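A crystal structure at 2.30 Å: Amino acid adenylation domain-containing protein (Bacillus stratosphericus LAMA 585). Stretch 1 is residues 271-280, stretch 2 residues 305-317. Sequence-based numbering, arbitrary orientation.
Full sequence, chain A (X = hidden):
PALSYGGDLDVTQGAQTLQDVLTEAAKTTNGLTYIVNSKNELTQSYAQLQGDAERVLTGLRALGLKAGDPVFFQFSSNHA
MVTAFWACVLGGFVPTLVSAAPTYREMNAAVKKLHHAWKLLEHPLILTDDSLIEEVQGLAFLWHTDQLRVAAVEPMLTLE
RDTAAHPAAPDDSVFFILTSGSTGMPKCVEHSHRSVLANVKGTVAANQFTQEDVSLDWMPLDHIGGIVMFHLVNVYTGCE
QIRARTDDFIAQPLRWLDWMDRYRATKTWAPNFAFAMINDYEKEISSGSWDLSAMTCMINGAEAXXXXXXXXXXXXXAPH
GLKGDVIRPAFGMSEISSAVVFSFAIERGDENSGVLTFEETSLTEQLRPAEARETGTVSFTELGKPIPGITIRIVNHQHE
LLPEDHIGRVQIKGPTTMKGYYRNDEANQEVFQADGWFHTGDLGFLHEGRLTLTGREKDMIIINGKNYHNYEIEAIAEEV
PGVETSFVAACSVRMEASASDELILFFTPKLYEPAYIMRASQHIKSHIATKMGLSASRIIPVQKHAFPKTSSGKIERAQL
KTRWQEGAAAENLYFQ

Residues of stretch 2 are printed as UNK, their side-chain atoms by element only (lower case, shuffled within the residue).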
# COMPACT_ATOMS: atom_id res chain seq x y z
N PRO A 271 18.90 2.22 16.22
CA PRO A 271 17.50 2.42 16.60
C PRO A 271 17.28 2.05 18.06
O PRO A 271 18.12 1.43 18.71
CB PRO A 271 16.71 1.50 15.66
CG PRO A 271 17.65 1.22 14.52
CD PRO A 271 19.03 1.25 15.12
N ASN A 272 16.12 2.44 18.58
CA ASN A 272 15.86 2.28 20.00
C ASN A 272 15.94 0.82 20.45
O ASN A 272 16.26 0.55 21.61
CB ASN A 272 14.49 2.86 20.35
CG ASN A 272 14.26 2.97 21.84
OD1 ASN A 272 14.80 3.86 22.50
ND2 ASN A 272 13.45 2.06 22.38
N PHE A 273 15.67 -0.12 19.54
CA PHE A 273 15.66 -1.53 19.94
C PHE A 273 17.04 -1.98 20.41
O PHE A 273 17.15 -2.80 21.34
CB PHE A 273 15.18 -2.41 18.78
CG PHE A 273 16.21 -2.64 17.70
CD1 PHE A 273 16.19 -1.89 16.54
CD2 PHE A 273 17.19 -3.61 17.85
CE1 PHE A 273 17.14 -2.09 15.55
CE2 PHE A 273 18.14 -3.81 16.86
CZ PHE A 273 18.11 -3.05 15.71
N ALA A 274 18.10 -1.48 19.79
CA ALA A 274 19.44 -1.88 20.18
C ALA A 274 19.74 -1.45 21.61
O ALA A 274 20.35 -2.20 22.38
CB ALA A 274 20.47 -1.29 19.22
N PHE A 275 19.30 -0.25 21.99
CA PHE A 275 19.46 0.19 23.37
C PHE A 275 18.70 -0.72 24.32
O PHE A 275 19.20 -1.08 25.39
CB PHE A 275 19.00 1.64 23.53
CG PHE A 275 19.82 2.63 22.75
CD1 PHE A 275 19.60 2.81 21.39
CD2 PHE A 275 20.80 3.38 23.37
CE1 PHE A 275 20.34 3.72 20.67
CE2 PHE A 275 21.55 4.29 22.65
CZ PHE A 275 21.32 4.46 21.30
N ALA A 276 17.49 -1.12 23.93
CA ALA A 276 16.72 -2.04 24.76
C ALA A 276 17.37 -3.41 24.83
O ALA A 276 17.34 -4.07 25.87
CB ALA A 276 15.29 -2.15 24.23
N MET A 277 17.97 -3.86 23.72
CA MET A 277 18.66 -5.15 23.73
C MET A 277 19.81 -5.14 24.73
O MET A 277 19.99 -6.10 25.49
CB MET A 277 19.18 -5.49 22.33
CG MET A 277 18.10 -5.89 21.34
SD MET A 277 18.75 -6.29 19.70
CE MET A 277 19.43 -7.92 19.99
N ILE A 278 20.59 -4.06 24.75
CA ILE A 278 21.69 -3.95 25.72
C ILE A 278 21.15 -3.97 27.14
O ILE A 278 21.71 -4.61 28.03
CB ILE A 278 22.52 -2.69 25.44
CG1 ILE A 278 23.21 -2.79 24.07
CG2 ILE A 278 23.56 -2.47 26.53
CD1 ILE A 278 24.41 -3.71 24.05
N ASN A 279 20.04 -3.26 27.38
CA ASN A 279 19.45 -3.24 28.72
C ASN A 279 19.05 -4.64 29.18
O ASN A 279 19.00 -4.90 30.39
CB ASN A 279 18.24 -2.31 28.75
CG ASN A 279 18.62 -0.85 28.58
OD1 ASN A 279 19.78 -0.49 28.75
ND2 ASN A 279 17.65 -0.02 28.25
N ASP A 280 18.75 -5.54 28.24
CA ASP A 280 18.40 -6.91 28.62
C ASP A 280 19.57 -7.68 29.21
O ASP A 280 19.37 -8.78 29.72
CB ASP A 280 17.85 -7.67 27.41
CG ASP A 280 16.52 -7.14 26.93
OD1 ASP A 280 15.77 -6.55 27.74
OD2 ASP A 280 16.21 -7.33 25.73
N UNK A 305 11.75 6.65 20.15
CA UNK A 305 12.75 6.73 21.22
C UNK A 305 11.99 6.69 22.54
O UNK A 305 11.24 7.61 22.86
c UNK A 305 13.61 7.99 21.10
c UNK A 305 14.66 8.03 22.20
c UNK A 305 14.27 8.05 19.73
N UNK A 306 12.19 5.63 23.31
CA UNK A 306 11.45 5.41 24.56
C UNK A 306 12.24 6.05 25.69
O UNK A 306 13.42 5.71 25.89
c UNK A 306 11.23 3.91 24.81
c UNK A 306 10.40 3.71 26.07
c UNK A 306 10.55 3.27 23.61
N UNK A 307 11.64 6.96 26.47
CA UNK A 307 12.39 7.58 27.58
C UNK A 307 13.00 6.57 28.54
O UNK A 307 14.18 6.69 28.89
c UNK A 307 10.35 8.78 27.18
c UNK A 307 10.31 7.57 26.29
c UNK A 307 11.33 8.46 28.26
N UNK A 308 12.22 5.59 28.99
CA UNK A 308 12.74 4.66 29.99
C UNK A 308 13.81 3.74 29.42
O UNK A 308 14.60 3.19 30.19
n UNK A 308 7.87 3.78 33.97
c UNK A 308 9.04 4.51 33.41
c UNK A 308 10.78 4.64 31.61
c UNK A 308 9.64 3.82 32.19
c UNK A 308 11.59 3.85 30.59
N UNK A 309 13.86 3.57 28.10
CA UNK A 309 14.92 2.76 27.50
C UNK A 309 16.26 3.49 27.56
O UNK A 309 17.28 2.91 27.95
c UNK A 309 15.72 1.71 25.37
o UNK A 309 13.41 1.56 26.03
c UNK A 309 14.57 2.41 26.05
N UNK A 310 16.27 4.77 27.17
CA UNK A 310 17.53 5.51 27.14
C UNK A 310 18.01 5.80 28.55
O UNK A 310 19.22 5.76 28.83
c UNK A 310 16.27 7.69 26.90
c UNK A 310 15.98 8.93 26.07
c UNK A 310 17.09 6.48 24.86
c UNK A 310 17.37 6.80 26.32
N UNK A 311 17.09 6.09 29.48
CA UNK A 311 17.50 6.37 30.85
C UNK A 311 18.13 5.14 31.49
O UNK A 311 19.18 5.23 32.14
n UNK A 311 16.22 6.48 34.17
c UNK A 311 16.69 7.03 35.28
c UNK A 311 16.66 7.21 33.08
c UNK A 311 16.31 6.85 31.67
c UNK A 311 17.41 8.22 33.58
n UNK A 311 17.41 8.08 34.95
N UNK A 312 17.49 3.98 31.33
CA UNK A 312 18.07 2.74 31.85
C UNK A 312 19.41 2.45 31.18
O UNK A 312 20.35 1.99 31.83
c UNK A 312 17.54 0.27 32.28
c UNK A 312 17.44 0.32 33.79
c UNK A 312 17.10 1.58 31.65
c UNK A 312 18.45 -0.78 35.75
n UNK A 312 18.28 -0.68 34.44
n UNK A 312 17.84 0.07 36.57
n UNK A 312 19.24 -1.73 36.25
N UNK A 313 19.50 2.71 29.88
CA UNK A 313 20.75 2.50 29.16
C UNK A 313 21.87 3.35 29.75
O UNK A 313 22.99 2.86 29.96
c UNK A 313 23.76 1.86 25.07
c UNK A 313 21.70 1.28 26.11
c UNK A 313 23.75 3.07 25.73
c UNK A 313 21.68 2.49 26.79
c UNK A 313 22.73 0.96 25.26
c UNK A 313 22.71 3.39 26.57
c UNK A 313 20.53 2.84 27.68
N UNK A 314 21.58 4.62 30.04
CA UNK A 314 22.60 5.50 30.61
C UNK A 314 22.94 5.08 32.04
O UNK A 314 24.09 5.19 32.47
c UNK A 314 21.86 7.54 29.19
c UNK A 314 22.12 6.95 30.58
c UNK A 314 23.17 7.76 28.44
c UNK A 314 21.08 8.84 29.30
N UNK A 315 21.94 4.62 32.79
CA UNK A 315 22.17 4.19 34.17
C UNK A 315 23.02 2.93 34.21
O UNK A 315 23.99 2.84 34.97
c UNK A 315 20.82 3.97 34.86
c UNK A 315 21.13 4.44 37.40
c UNK A 315 20.93 2.37 38.12
n UNK A 315 21.13 3.62 38.50
c UNK A 315 20.93 3.64 36.32
n UNK A 315 20.81 2.36 36.80
N UNK A 316 22.68 1.94 33.38
CA UNK A 316 23.42 0.68 33.38
C UNK A 316 24.88 0.89 33.01
O UNK A 316 25.76 0.22 33.56
c UNK A 316 21.81 -1.96 34.04
c UNK A 316 20.90 -1.82 31.73
c UNK A 316 21.51 -1.04 32.87
c UNK A 316 22.77 -0.31 32.41
N UNK A 317 25.15 1.79 32.08
CA UNK A 317 26.50 1.97 31.55
C UNK A 317 27.27 3.10 32.21
O UNK A 317 28.44 3.30 31.88
c UNK A 317 26.57 -0.24 29.46
c UNK A 317 26.44 2.21 30.03
c UNK A 317 25.92 1.43 27.72
c UNK A 317 25.85 1.08 29.19

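Position 305 carries three side-chain carbons, one bearing the other two, and its CA lies 3.8 Å from Asn272 OD1. This fork at CB is Val305; a compact apolar group suits this buried spot beside the start of the first helix.

Position 306 has the same three-carbon fork, and its backbone N lies 3.3 Å from Asn272 OD1, a weak but nearly straight hydrogen bond. It is Val306, at the N-cap position. Valine has no polar side-chain group to cap the helix; it offers its backbone N-H and a small apolar fork, with Val306 CG2 3.4 Å from Asn272 ND2.

At position 307 three carbons close a ring onto the backbone N, which defines Pro307. It points away from stretch 1. Proline is well suited to a first helical turn, where its missing N-H costs no helical hydrogen bond.

Position 308 shows four carbons in a row ending in nitrogen: Lys308, extended and exposed, its end leading away from the contact.

Position 309 has one carbon carrying an oxygen and a carbon, the latter 3.6 Å from Ala276 N and 3.8 Å from Phe275 CB. This is Thr309. Its methyl packs against the backbone and CB of Ala276, while OG1 is hydrogen-bonded elsewhere in the structure.

Position 310 has four carbons, forked at the first, with one arm two carbons long; the one-carbon arm comes within 4.2 Å of Asn272 OD1. It is Ile310, whose end leads away; an apolar branched chain suits a buried position.

Position 311 bears one carbon and a five-membered ring of three carbons and two nitrogens. It is His311, pointing away, partly exposed as befits a polar ring.

At position 312, three carbons lead to a nitrogen and then a carbon with two more nitrogens, and CB sits 3.8 Å from Asn279 ND2. The guanidinium marks Arg312: the base of the chain packs here while NH2 is hydrogen-bonded elsewhere in the structure.

Position 313 has one carbon followed by a six-carbon ring whose face meets the edge of Phe275, with planes at 62°; a ring carbon lies 3.7 Å from Ile278 CB. This is Phe313, a broad flat ring suited to a buried apolar site.

Position 314 has four carbons forked at the second: Leu314, directed away from stretch 1, apolar and buried.

Position 315 again has one carbon and a ring of three carbons and two nitrogens. This is His315, exposed and without contact to stretch 1.

Position 316 has four carbons forked at the second, one terminal carbon 3.5 Å from Asn279 OD1. Leu316 gives an apolar wall to the hole that holds Asn279.

Position 317 repeats that fork. Leu317 CD1 comes no nearer than 4.7 Å to Ile278 CG2; leucine fits this buried position, close to but not in contact with stretch 1.

The helices cross at 47°, with axes 9.1 Å apart at closest approach. Thr309 fits among Asn272, Phe275, Ala276 and Asn279; in return, Asn279 enters a hole formed by Thr309, Arg312, Phe313 and Leu316. Asn279 ND2 donates to Thr309 O at 3.0 Å, adding a directional polar link to interlocking side chains and the aromatic pair, and the weak bond from Val306 N to Asn272 OD1 adds a second near the N-terminal ends of the helices.

Stretch 2 (305-317) VVPKTIHRFLHLL
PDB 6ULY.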